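Local coordinates for nucleotidyltransferase-like protein (Exiguobacterium sibiricum, PDB 3C18), which is of unproven function but probably acts as a nucleotidyltransferase, transferring a nucleotide onto an unidentified substrate, at residues E18-A24 with L41-R47; D32-D36 with R86-W90; A5-I9 with L60-V65; L81-R85 with A170-V174. All blocks are in the same frame, centred on the assembly; numbering follows the deposited sequence. Where two conformers were deposited one is given.

Contact 1. Residues E18-A24 with L41-R47; sequences ETQGIIA and LLLVITR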
loop_
_atom_site.group_PDB
_atom_site.type_symbol
_atom_site.label_atom_id
_atom_site.label_comp_id
_atom_site.label_asym_id
_atom_site.label_seq_id
_atom_site.Cartn_x
_atom_site.Cartn_y
_atom_site.Cartn_z
ATOM N N GLU A 18 -15.356 -23.126 -14.595
ATOM C CA GLU A 18 -14.232 -22.163 -14.526
ATOM C C GLU A 18 -13.469 -22.292 -13.250
ATOM O O GLU A 18 -12.385 -21.728 -13.078
ATOM C CB GLU A 18 -14.704 -20.718 -14.676
ATOM C CG GLU A 18 -15.465 -20.453 -15.950
ATOM C CD GLU A 18 -14.621 -20.623 -17.196
ATOM O OE1 GLU A 18 -13.434 -21.043 -17.108
ATOM O OE2 GLU A 18 -15.158 -20.329 -18.283
ATOM N N THR A 19 -14.052 -23.067 -12.359
ATOM C CA THR A 19 -13.459 -23.309 -11.050
ATOM C C THR A 19 -12.243 -24.214 -11.202
ATOM O O THR A 19 -12.347 -25.273 -11.785
ATOM C CB THR A 19 -14.471 -23.949 -10.116
ATOM O OG1 THR A 19 -15.597 -23.068 -9.976
ATOM C CG2 THR A 19 -13.847 -24.219 -8.768
ATOM N N GLN A 20 -11.091 -23.767 -10.684
ATOM C CA GLN A 20 -9.817 -24.510 -10.836
ATOM C C GLN A 20 -9.464 -25.277 -9.573
ATOM O O GLN A 20 -8.758 -26.280 -9.598
ATOM C CB GLN A 20 -8.661 -23.562 -11.192
ATOM C CG GLN A 20 -8.949 -22.687 -12.384
ATOM C CD GLN A 20 -9.228 -23.508 -13.616
ATOM O OE1 GLN A 20 -8.415 -24.319 -14.005
ATOM N NE2 GLN A 20 -10.381 -23.303 -14.238
ATOM N N GLY A 21 -9.962 -24.801 -8.453
ATOM C CA GLY A 21 -9.650 -25.445 -7.182
ATOM C C GLY A 21 -10.434 -24.939 -6.008
ATOM O O GLY A 21 -10.955 -23.826 -6.005
ATOM N N ILE A 22 -10.567 -25.821 -5.037
ATOM C CA ILE A 22 -11.213 -25.515 -3.781
ATOM C C ILE A 22 -10.421 -26.118 -2.651
ATOM O O ILE A 22 -10.109 -27.300 -2.636
ATOM C CB ILE A 22 -12.672 -26.009 -3.720
ATOM C CG1 ILE A 22 -13.471 -25.520 -4.938
ATOM C CG2 ILE A 22 -13.337 -25.564 -2.432
ATOM C CD1 ILE A 22 -14.843 -26.127 -4.976
ATOM N N ILE A 23 -10.053 -25.245 -1.739
ATOM C CA ILE A 23 -9.242 -25.573 -0.582
ATOM C C ILE A 23 -10.026 -25.299 0.678
ATOM O O ILE A 23 -10.742 -24.316 0.766
ATOM C CB ILE A 23 -7.957 -24.683 -0.563
ATOM C CG1 ILE A 23 -6.847 -25.338 -1.382
ATOM C CG2 ILE A 23 -7.482 -24.434 0.849
ATOM C CD1 ILE A 23 -6.038 -26.367 -0.631
ATOM N N ALA A 24 -9.872 -26.183 1.658
ATOM C CA ALA A 24 -10.493 -26.008 2.960
ATOM C C ALA A 24 -9.439 -25.899 4.081
ATOM O O ALA A 24 -8.478 -26.656 4.139
ATOM C CB ALA A 24 -11.503 -27.122 3.225
ATOM N N LEU A 41 -12.620 -22.067 6.484
ATOM C CA LEU A 41 -12.465 -21.119 5.384
ATOM C C LEU A 41 -12.304 -21.929 4.109
ATOM O O LEU A 41 -11.522 -22.858 4.023
ATOM C CB LEU A 41 -11.276 -20.183 5.598
ATOM C CG LEU A 41 -11.186 -19.010 4.592
ATOM C CD1 LEU A 41 -10.786 -17.739 5.249
ATOM C CD2 LEU A 41 -10.281 -19.301 3.427
ATOM N N LEU A 42 -13.118 -21.600 3.136
ATOM C CA LEU A 42 -13.036 -22.224 1.842
ATOM C C LEU A 42 -12.461 -21.219 0.874
ATOM O O LEU A 42 -12.902 -20.089 0.806
ATOM C CB LEU A 42 -14.423 -22.634 1.348
ATOM C CG LEU A 42 -15.121 -23.822 1.982
ATOM C CD1 LEU A 42 -16.564 -23.892 1.481
ATOM C CD2 LEU A 42 -14.368 -25.114 1.683
ATOM N N LEU A 43 -11.482 -21.667 0.111
ATOM C CA LEU A 43 -10.849 -20.853 -0.912
ATOM C C LEU A 43 -11.134 -21.452 -2.252
ATOM O O LEU A 43 -10.707 -22.564 -2.566
ATOM C CB LEU A 43 -9.333 -20.748 -0.685
ATOM C CG LEU A 43 -8.543 -20.084 -1.821
ATOM C CD1 LEU A 43 -8.829 -18.561 -1.867
ATOM C CD2 LEU A 43 -7.044 -20.372 -1.667
ATOM N N VAL A 44 -11.892 -20.702 -3.030
ATOM C CA VAL A 44 -12.315 -21.126 -4.365
ATOM C C VAL A 44 -11.542 -20.326 -5.388
ATOM O O VAL A 44 -11.629 -19.114 -5.413
ATOM C CB VAL A 44 -13.861 -20.885 -4.569
ATOM C CG1 VAL A 44 -14.310 -21.359 -5.919
ATOM C CG2 VAL A 44 -14.678 -21.592 -3.443
ATOM N N ILE A 45 -10.741 -21.017 -6.206
ATOM C CA ILE A 45 -10.003 -20.364 -7.293
ATOM C C ILE A 45 -10.735 -20.601 -8.604
ATOM O O ILE A 45 -11.064 -21.732 -8.975
ATOM C CB ILE A 45 -8.551 -20.784 -7.403
ATOM C CG1 ILE A 45 -7.837 -20.562 -6.063
ATOM C CG2 ILE A 45 -7.834 -19.888 -8.464
ATOM C CD1 ILE A 45 -8.003 -21.715 -5.077
ATOM N N THR A 46 -10.951 -19.497 -9.299
ATOM C CA THR A 46 -11.812 -19.461 -10.452
ATOM C C THR A 46 -11.302 -18.557 -11.577
ATOM O O THR A 46 -10.545 -17.606 -11.347
ATOM C CB THR A 46 -13.207 -18.949 -9.976
ATOM O OG1 THR A 46 -14.155 -19.061 -11.026
ATOM C CG2 THR A 46 -13.135 -17.543 -9.526
ATOM N N ARG A 47 -11.722 -18.884 -12.800
ATOM C CA ARG A 47 -11.440 -18.075 -13.973
ATOM C C ARG A 47 -12.672 -17.337 -14.398
ATOM O O ARG A 47 -12.725 -16.728 -15.456
ATOM C CB ARG A 47 -10.935 -18.916 -15.127
ATOM C CG ARG A 47 -9.591 -19.465 -14.905
ATOM C CD ARG A 47 -9.140 -20.301 -16.077
ATOM N NE ARG A 47 -7.914 -20.988 -15.733
ATOM C CZ ARG A 47 -7.352 -21.944 -16.464
ATOM N NH1 ARG A 47 -7.916 -22.334 -17.592
ATOM N NH2 ARG A 47 -6.220 -22.516 -16.057
HETATM O O HOH W 1 -15.965 -20.399 -9.504
#
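Gln20 sets CG beside its backbone N (chi1 -53°) and bends at chi2 (-60°), which folds its amide back over the start of its own strand, while Arg47 runs straight from CG to NE across it. The two side chains cross at about a right angle, and amide and guanidinium lie stacked with their planes 7° apart, Gln20 OE1 sitting over one guanidinium face, 3.5 Å from Arg47 NH2. The same bend lets Gln20 NE2 donate to Glu18 O at 2.8 Å. Arg47 N reaches that oxygen from the opposite face of its carbonyl plane, so two donors grip it. Next along, Gln20 N and Gly21 N both point at Ile45 O, the first at 2.7 Å and the second weakly: a classic beta bulge in the antiparallel ladder of strands 19-26 and 40-46. Beyond it the register is regular, with paired bonds between Ile23 and Leu43. Ile22, Ala24, Leu42 and Val44 share one face of the sheet, where Ala24 CB meets Leu42 CD2 at 3.8 Å; helix 2-15 packs there. Ile23, Leu43 and Ile45 occupy the other, on which helix 103-110 lies against Ile23 and Ile45. A water joins Thr19 OG1 to Thr46 OG1, and these hydroxyls also bond Tyr13 O and Asp48 N respectively. Arg47 NE forms a salt bridge with Glu72, so its charge is probably balanced there, and the Gln20 amide serves it as a flat, polar stacking surface.

Contact 2. Residues D32-D36 with R86-W90; sequences DSLTD and RAVHW
Leu34 CD1 lies over one face of the His89 imidazole in a CH-pi contact, 4.0 Å from the ring centroid, whereas the Trp90 indole meets Leu34 O edge-on, in its ring plane. The Arg86 guanidinium carries Trp90 CZ2 over the centre of one face and takes Asp36 OD1 at its edge, in plane. These groups fasten the loop between strands 19-26 and 40-46, which makes an Asx turn at Asp32 and a short 3-10 segment, onto helix 85-93 of the nucleotidyltransferase-like domain. With CG anti to the backbone N (chi1 -176°), the Leu34 side chain runs in between His89 and Trp90. Arg86 NH1 is shared by two acceptors: it forms a salt bridge with Asp36 OD1 at 2.8 Å, met on the syn side but tilted from the carboxylate plane, and a more bent bond to Ser33 O at 3.0 Å. A water further links Asp36 OD1 to Arg86 NH2. The other carboxylate oxygen, Asp36 OD2, accepts from Ser66 and His68, a network that probably fixes the rotation of the carboxylate. A leucine in place of Arg86 would probably leave Asp36 OD1 without its opposite charge and the Ser33 carbonyl without this donor. Asp36 O also bonds a glycerol, probably from the crystallisation liquor. Where the indole edge meets the loop, Trp90 NE1 donates to Leu34 O at 3.0 Å, lying in the carbonyl plane.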
loop_
_atom_site.group_PDB
_atom_site.type_symbol
_atom_site.label_atom_id
_atom_site.label_comp_id
_atom_site.label_asym_id
_atom_site.label_seq_id
_atom_site.Cartn_x
_atom_site.Cartn_y
_atom_site.Cartn_z
ATOM N N ASP A 32 -9.892 -17.567 15.228
ATOM C CA ASP A 32 -8.694 -17.649 14.401
ATOM C C ASP A 32 -8.803 -16.670 13.247
ATOM O O ASP A 32 -9.737 -16.710 12.460
ATOM C CB ASP A 32 -8.541 -19.066 13.864
ATOM C CG ASP A 32 -7.167 -19.339 13.308
ATOM O OD1 ASP A 32 -6.348 -18.415 13.269
ATOM O OD2 ASP A 32 -6.904 -20.493 12.910
ATOM N N SER A 33 -7.848 -15.758 13.178
ATOM C CA SER A 33 -7.815 -14.747 12.101
ATOM C C SER A 33 -7.587 -15.430 10.754
ATOM O O SER A 33 -7.971 -14.924 9.707
ATOM C CB SER A 33 -6.688 -13.752 12.335
ATOM O OG SER A 33 -5.454 -14.450 12.431
ATOM N N LEU A 34 -6.983 -16.599 10.813
ATOM C CA LEU A 34 -6.658 -17.377 9.610
ATOM C C LEU A 34 -7.913 -17.759 8.829
ATOM O O LEU A 34 -7.898 -17.927 7.590
ATOM C CB LEU A 34 -5.913 -18.675 9.979
ATOM C CG LEU A 34 -5.437 -19.508 8.777
ATOM C CD1 LEU A 34 -4.253 -18.793 8.078
ATOM C CD2 LEU A 34 -5.062 -20.940 9.155
ATOM N N THR A 35 -9.002 -17.893 9.572
ATOM C CA THR A 35 -10.263 -18.377 9.001
ATOM C C THR A 35 -11.383 -17.380 9.234
ATOM O O THR A 35 -12.552 -17.748 9.304
ATOM C CB THR A 35 -10.654 -19.771 9.555
ATOM O OG1 THR A 35 -10.715 -19.726 10.975
ATOM C CG2 THR A 35 -9.644 -20.806 9.161
ATOM N N ASP A 36 -10.993 -16.115 9.331
ATOM C CA ASP A 36 -11.925 -15.006 9.462
ATOM C C ASP A 36 -12.802 -15.093 10.693
ATOM O O ASP A 36 -13.924 -14.597 10.699
ATOM C CB ASP A 36 -12.847 -14.958 8.240
ATOM C CG ASP A 36 -12.204 -14.270 7.035
ATOM O OD1 ASP A 36 -11.079 -13.802 7.177
ATOM O OD2 ASP A 36 -12.863 -14.166 5.976
ATOM N N ARG A 86 -1.446 -14.914 4.212
ATOM C CA ARG A 86 -2.537 -15.860 4.557
ATOM C C ARG A 86 -2.788 -16.801 3.420
ATOM O O ARG A 86 -2.958 -17.986 3.612
ATOM C CB ARG A 86 -3.872 -15.186 4.855
ATOM C CG ARG A 86 -4.097 -14.937 6.279
ATOM C CD ARG A 86 -5.590 -14.878 6.593
ATOM N NE ARG A 86 -6.319 -14.035 5.649
ATOM C CZ ARG A 86 -7.593 -13.703 5.755
ATOM N NH1 ARG A 86 -8.301 -14.129 6.789
ATOM N NH2 ARG A 86 -8.159 -12.930 4.825
ATOM N N ALA A 87 -2.800 -16.253 2.221
ATOM C CA ALA A 87 -3.109 -17.065 1.029
ATOM C C ALA A 87 -2.056 -18.141 0.838
ATOM O O ALA A 87 -2.374 -19.263 0.465
ATOM C CB ALA A 87 -3.245 -16.214 -0.215
ATOM N N VAL A 88 -0.805 -17.799 1.113
ATOM C CA VAL A 88 0.283 -18.776 0.975
ATOM C C VAL A 88 -0.022 -19.930 1.913
ATOM O O VAL A 88 0.050 -21.091 1.535
ATOM C CB VAL A 88 1.693 -18.196 1.281
ATOM C CG1 VAL A 88 2.717 -19.316 1.411
ATOM C CG2 VAL A 88 2.110 -17.204 0.216
ATOM N N HIS A 89 -0.435 -19.567 3.118
ATOM C CA HIS A 89 -0.744 -20.530 4.183
ATOM C C HIS A 89 -1.919 -21.393 3.788
ATOM O O HIS A 89 -1.917 -22.607 3.989
ATOM C CB HIS A 89 -1.098 -19.807 5.494
ATOM C CG HIS A 89 -1.244 -20.719 6.670
ATOM N ND1 HIS A 89 -0.533 -20.547 7.836
ATOM C CD2 HIS A 89 -1.997 -21.833 6.852
ATOM C CE1 HIS A 89 -0.842 -21.510 8.689
ATOM N NE2 HIS A 89 -1.729 -22.305 8.118
ATOM N N TRP A 90 -2.925 -20.753 3.201
ATOM C CA TRP A 90 -4.118 -21.464 2.811
ATOM C C TRP A 90 -3.793 -22.540 1.787
ATOM O O TRP A 90 -4.270 -23.669 1.878
ATOM C CB TRP A 90 -5.175 -20.540 2.193
ATOM C CG TRP A 90 -5.812 -19.608 3.148
ATOM C CD1 TRP A 90 -5.869 -19.744 4.498
ATOM C CD2 TRP A 90 -6.540 -18.422 2.831
ATOM N NE1 TRP A 90 -6.550 -18.714 5.048
ATOM C CE2 TRP A 90 -6.973 -17.874 4.047
ATOM C CE3 TRP A 90 -6.856 -17.766 1.641
ATOM C CZ2 TRP A 90 -7.720 -16.690 4.116
ATOM C CZ3 TRP A 90 -7.582 -16.576 1.712
ATOM C CH2 TRP A 90 -8.022 -16.066 2.937
HETATM O O HOH W 2 -10.722 -11.245 5.210
#

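Contact 3. Residues A5-I9 with L60-V65; sequences ATRTI and LNTLRV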
loop_
_atom_site.group_PDB
_atom_site.type_symbol
_atom_site.label_atom_id
_atom_site.label_comp_id
_atom_site.label_asym_id
_atom_site.label_seq_id
_atom_site.Cartn_x
_atom_site.Cartn_y
_atom_site.Cartn_z
ATOM N N ALA A 5 -18.623 -31.839 5.367
ATOM C CA ALA A 5 -19.320 -30.824 6.200
ATOM C C ALA A 5 -19.667 -29.542 5.436
ATOM O O ALA A 5 -20.487 -28.731 5.891
ATOM C CB ALA A 5 -18.501 -30.476 7.438
ATOM N N THR A 6 -19.051 -29.369 4.270
ATOM C CA THR A 6 -19.273 -28.144 3.454
ATOM C C THR A 6 -19.826 -28.439 2.057
ATOM O O THR A 6 -19.982 -27.542 1.213
ATOM C CB THR A 6 -17.976 -27.316 3.274
ATOM O OG1 THR A 6 -17.034 -28.058 2.503
ATOM C CG2 THR A 6 -17.352 -26.959 4.604
ATOM N N ARG A 7 -20.134 -29.706 1.827
ATOM C CA ARG A 7 -20.532 -30.162 0.496
ATOM C C ARG A 7 -21.686 -29.364 -0.082
ATOM O O ARG A 7 -21.722 -29.064 -1.279
ATOM C CB ARG A 7 -20.895 -31.652 0.513
ATOM C CG ARG A 7 -21.016 -32.275 -0.862
ATOM C CD ARG A 7 -21.322 -33.750 -0.740
ATOM N NE ARG A 7 -20.250 -34.472 -0.064
ATOM C CZ ARG A 7 -20.354 -35.719 0.383
ATOM N NH1 ARG A 7 -21.489 -36.381 0.242
ATOM N NH2 ARG A 7 -19.333 -36.299 0.982
ATOM N N THR A 8 -22.618 -29.016 0.784
ATOM C CA THR A 8 -23.832 -28.306 0.370
ATOM C C THR A 8 -23.491 -26.895 -0.080
ATOM O O THR A 8 -24.249 -26.246 -0.814
ATOM C CB THR A 8 -24.869 -28.261 1.511
ATOM O OG1 THR A 8 -25.344 -29.587 1.773
ATOM C CG2 THR A 8 -26.040 -27.373 1.148
ATOM N N ILE A 9 -22.333 -26.431 0.355
ATOM C CA ILE A 9 -21.883 -25.080 0.009
ATOM C C ILE A 9 -20.975 -25.085 -1.223
ATOM O O ILE A 9 -21.157 -24.297 -2.126
ATOM C CB ILE A 9 -21.146 -24.373 1.183
ATOM C CG1 ILE A 9 -22.089 -24.193 2.376
ATOM C CG2 ILE A 9 -20.581 -22.998 0.722
ATOM C CD1 ILE A 9 -21.506 -23.439 3.559
ATOM N N LEU A 60 -23.822 -23.450 8.195
ATOM C CA LEU A 60 -24.451 -24.691 7.782
ATOM C C LEU A 60 -24.537 -25.560 9.008
ATOM O O LEU A 60 -23.544 -26.141 9.491
ATOM C CB LEU A 60 -23.724 -25.389 6.633
ATOM C CG LEU A 60 -24.432 -26.685 6.223
ATOM C CD1 LEU A 60 -25.937 -26.488 5.971
ATOM C CD2 LEU A 60 -23.757 -27.324 5.029
ATOM N N ASN A 61 -25.765 -25.608 9.504
ATOM C CA ASN A 61 -26.083 -26.254 10.743
ATOM C C ASN A 61 -25.450 -25.422 11.834
ATOM O O ASN A 61 -25.947 -24.336 12.195
ATOM C CB ASN A 61 -25.607 -27.701 10.737
ATOM C CG ASN A 61 -26.400 -28.553 9.715
ATOM O OD1 ASN A 61 -27.586 -28.283 9.455
ATOM N ND2 ASN A 61 -25.750 -29.548 9.119
ATOM N N THR A 62 -24.329 -25.903 12.312
ATOM C CA THR A 62 -23.660 -25.219 13.402
ATOM C C THR A 62 -22.332 -24.595 12.936
ATOM O O THR A 62 -21.715 -23.765 13.621
ATOM C CB THR A 62 -23.442 -26.222 14.561
ATOM O OG1 THR A 62 -22.754 -25.567 15.625
ATOM C CG2 THR A 62 -22.617 -27.448 14.112
ATOM N N LEU A 63 -21.934 -25.009 11.734
ATOM C CA LEU A 63 -20.619 -24.690 11.163
ATOM C C LEU A 63 -20.615 -23.411 10.365
ATOM O O LEU A 63 -21.291 -23.307 9.359
ATOM C CB LEU A 63 -20.142 -25.833 10.263
ATOM C CG LEU A 63 -18.673 -25.752 9.830
ATOM C CD1 LEU A 63 -17.746 -26.021 11.028
ATOM C CD2 LEU A 63 -18.375 -26.718 8.707
ATOM N N ARG A 64 -19.831 -22.453 10.837
ATOM C CA ARG A 64 -19.675 -21.146 10.182
ATOM C C ARG A 64 -18.539 -21.206 9.197
ATOM O O ARG A 64 -17.414 -21.589 9.519
ATOM C CB ARG A 64 -19.420 -20.039 11.199
ATOM C CG ARG A 64 -20.540 -19.862 12.164
ATOM C CD ARG A 64 -20.106 -19.092 13.377
ATOM N NE ARG A 64 -20.253 -17.652 13.216
ATOM C CZ ARG A 64 -19.613 -16.748 13.956
ATOM N NH1 ARG A 64 -18.760 -17.134 14.898
ATOM N NH2 ARG A 64 -19.808 -15.454 13.738
ATOM N N VAL A 65 -18.861 -20.825 7.975
ATOM C CA VAL A 65 -17.958 -20.967 6.839
ATOM C C VAL A 65 -17.782 -19.644 6.121
ATOM O O VAL A 65 -18.735 -19.021 5.721
ATOM C CB VAL A 65 -18.526 -22.001 5.827
ATOM C CG1 VAL A 65 -17.570 -22.249 4.657
ATOM C CG2 VAL A 65 -18.859 -23.291 6.534
HETATM O O HOH W 3 -21.914 -28.838 8.187
#
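Apolar contacts, led by Ile9, join helix 2-15 to the beta hairpin that turns between Leu60 and Leu63. Ile9 and Val65 reach toward each other tip to tip, Ile9 CD1 lying 4.0 Å from Val65 CG2. The extended Ile9 chain (chi2 -177°) carries CD1 out from the helix to this point, and the same methyl also approaches Leu60 CB at 4.3 Å. One hairpin methyl, Leu60 CD2, lies beside the helix, 3.7 Å from the carbonyl oxygen of Ala5. Leu63 brings its own CD2 to Ala5 CB at 4.0 Å, and Thr6 CG2 lies somewhat further off from both Leu63 and Val65.

Polar links are sparse: no direct hydrogen bond crosses between the two segments. A water donates to Ala5 O at 2.7 Å and, weakly, to Leu60 O. The hydroxyl of Thr6 is engaged within the helix by Met2 O.

Backbone bonds shape the hairpin itself, since Leu60 and Leu63 exchange N-H and carbonyl bonds around a type II' turn with Asn61 and Thr62 at its corners. Leu60 also pairs in an antiparallel ladder with a strand of the second subunit, so the sheet runs on across the dimer interface. The whole is a helix laid on a face of a mixed beta sheet near a hairpin end, within the alpha/beta nucleotidyltransferase-like domain.

Contact 4. Residues L81-R85 with A170-V174; sequences LNANR and AHPEV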
loop_
_atom_site.group_PDB
_atom_site.type_symbol
_atom_site.label_atom_id
_atom_site.label_comp_id
_atom_site.label_asym_id
_atom_site.label_seq_id
_atom_site.Cartn_x
_atom_site.Cartn_y
_atom_site.Cartn_z
ATOM N N LEU A 81 4.253 -11.723 -5.885
ATOM C CA LEU A 81 4.703 -10.532 -5.192
ATOM C C LEU A 81 4.847 -10.762 -3.697
ATOM O O LEU A 81 5.344 -9.910 -2.990
ATOM C CB LEU A 81 3.756 -9.356 -5.424
ATOM C CG LEU A 81 3.528 -8.898 -6.861
ATOM C CD1 LEU A 81 2.533 -7.763 -6.994
ATOM C CD2 LEU A 81 4.897 -8.487 -7.363
ATOM N N ASN A 82 4.415 -11.931 -3.248
ATOM C CA ASN A 82 4.419 -12.242 -1.815
ATOM C C ASN A 82 3.597 -11.219 -1.049
ATOM O O ASN A 82 3.993 -10.760 0.023
ATOM C CB ASN A 82 5.843 -12.215 -1.282
ATOM C CG ASN A 82 5.975 -12.861 0.070
ATOM O OD1 ASN A 82 5.395 -13.924 0.286
ATOM N ND2 ASN A 82 6.796 -12.260 0.980
ATOM N N ALA A 83 2.441 -10.897 -1.615
ATOM C CA ALA A 83 1.573 -9.823 -1.136
ATOM C C ALA A 83 0.466 -10.283 -0.201
ATOM O O ALA A 83 -0.306 -9.472 0.288
ATOM C CB ALA A 83 0.970 -9.072 -2.332
ATOM N N ASN A 84 0.400 -11.580 0.070
ATOM C CA ASN A 84 -0.705 -12.140 0.894
ATOM C C ASN A 84 -0.305 -13.401 1.612
ATOM O O ASN A 84 -0.466 -14.490 1.101
ATOM C CB ASN A 84 -1.939 -12.412 0.017
ATOM C CG ASN A 84 -3.194 -12.708 0.826
ATOM O OD1 ASN A 84 -3.124 -13.154 1.959
ATOM N ND2 ASN A 84 -4.350 -12.476 0.227
ATOM N N ARG A 85 0.228 -13.219 2.810
ATOM C CA ARG A 85 0.798 -14.312 3.580
ATOM C C ARG A 85 -0.233 -15.361 3.948
ATOM O O ARG A 85 0.068 -16.559 3.989
ATOM C CB ARG A 85 1.532 -13.784 4.833
ATOM C CG ARG A 85 2.850 -12.997 4.474
ATOM C CD ARG A 85 3.765 -13.786 3.455
ATOM N NE ARG A 85 4.387 -14.944 4.104
ATOM C CZ ARG A 85 5.090 -15.880 3.476
ATOM N NH1 ARG A 85 5.277 -15.802 2.174
ATOM N NH2 ARG A 85 5.596 -16.902 4.153
ATOM N N ALA A 170 15.113 -16.067 1.001
ATOM C CA ALA A 170 13.884 -16.404 1.726
ATOM C C ALA A 170 12.788 -15.374 1.584
ATOM O O ALA A 170 13.019 -14.192 1.335
ATOM C CB ALA A 170 14.209 -16.632 3.202
ATOM N N HIS A 171 11.566 -15.841 1.741
ATOM C CA HIS A 171 10.427 -14.947 1.759
ATOM C C HIS A 171 10.376 -14.249 3.108
ATOM O O HIS A 171 10.465 -14.886 4.151
ATOM C CB HIS A 171 9.122 -15.695 1.598
ATOM C CG HIS A 171 8.952 -16.339 0.268
ATOM N ND1 HIS A 171 8.434 -15.663 -0.813
ATOM C CD2 HIS A 171 9.201 -17.605 -0.148
ATOM C CE1 HIS A 171 8.356 -16.490 -1.842
ATOM N NE2 HIS A 171 8.808 -17.677 -1.463
ATOM N N PRO A 172 10.238 -12.923 3.090
ATOM C CA PRO A 172 10.097 -12.257 4.363
ATOM C C PRO A 172 8.774 -12.622 5.014
ATOM O O PRO A 172 7.739 -12.773 4.328
ATOM C CB PRO A 172 10.117 -10.791 3.967
ATOM C CG PRO A 172 10.933 -10.759 2.757
ATOM C CD PRO A 172 10.558 -11.981 2.013
ATOM N N GLU A 173 8.834 -12.751 6.335
ATOM C CA GLU A 173 7.661 -13.065 7.147
ATOM C C GLU A 173 7.273 -11.917 8.057
ATOM O O GLU A 173 7.873 -10.847 8.018
ATOM C CB GLU A 173 7.938 -14.286 8.024
ATOM C CG GLU A 173 8.134 -15.578 7.245
ATOM C CD GLU A 173 8.735 -16.686 8.100
ATOM O OE1 GLU A 173 9.624 -16.378 8.941
ATOM O OE2 GLU A 173 8.327 -17.859 7.921
ATOM N N VAL A 174 6.282 -12.177 8.906
ATOM C CA VAL A 174 5.804 -11.167 9.862
ATOM C C VAL A 174 6.877 -10.884 10.907
ATOM O O VAL A 174 6.989 -9.777 11.422
ATOM C CB VAL A 174 4.465 -11.575 10.557
ATOM C CG1 VAL A 174 4.027 -10.498 11.550
ATOM C CG2 VAL A 174 3.373 -11.785 9.510
HETATM O O HOH W 4 4.116 -14.233 7.454
#
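Asn82 and His171 form the closer-packed side of this contact, their amide and imidazole planes inclined at 47°. Asn82 OD1 comes within 3.7 Å of His171 ND1, and Asn82 ND2 approaches Pro172 O at 3.5 Å; neither is a hydrogen bond. A bond inside its own segment probably holds the amide: Arg85 NH1 donates to Asn82 OD1 at 2.7 Å, in the carbonyl plane and on a lone pair, though the bond is bent. Bends at chi2 (-49°) and chi3 (-71°) curl the Arg85 chain back to make it. Its guanidinium then lies with Pro172 O over one face, and NH1 is 3.9 Å from His171 CB. His171 also stacks on Phe114. Toward Glu173 and Val174 the fit is looser: opposite charges on Arg85 and Glu173 stay apart, a water bonds weakly to both Arg85 NE and Val174 N, and Val174 packs on Leu140 of the second subunit. Replacing Arg85 by an alanine would probably free the Asn82 amide to turn and open a gap beside His171. Asn82, with positive phi, is the C-prime residue of a Schellman motif ending helix 72-81, and Asn84 N-caps helix 85-93, so a helix-to-helix connection of the nucleotidyltransferase-like region here meets a loop of the YgxA-like substrate-binding region.

From the N terminus, helix 2-15 enters contact 3, which closes a loop of some fifty residues when the hairpin at 60-65 arrives. Contact 1 lies wholly within that loop, pairing strands 19-26 and 40-46; contacts 1 and 3 touch where Leu42 meets Val65. Contact 2 starts between the two strands of contact 1 and closes only at helix 85-93, so it crosses both contact 1 and contact 3. It touches contact 1 through Leu41 and Trp90. Contact 4 opens at 81-85, immediately before the helical segment of contact 2, crosses that contact, and closes at 170-174. Contacts 1 to 3 thus knit the nucleotidyltransferase-like region, while contact 4 ties it to the YgxA-like substrate-binding region.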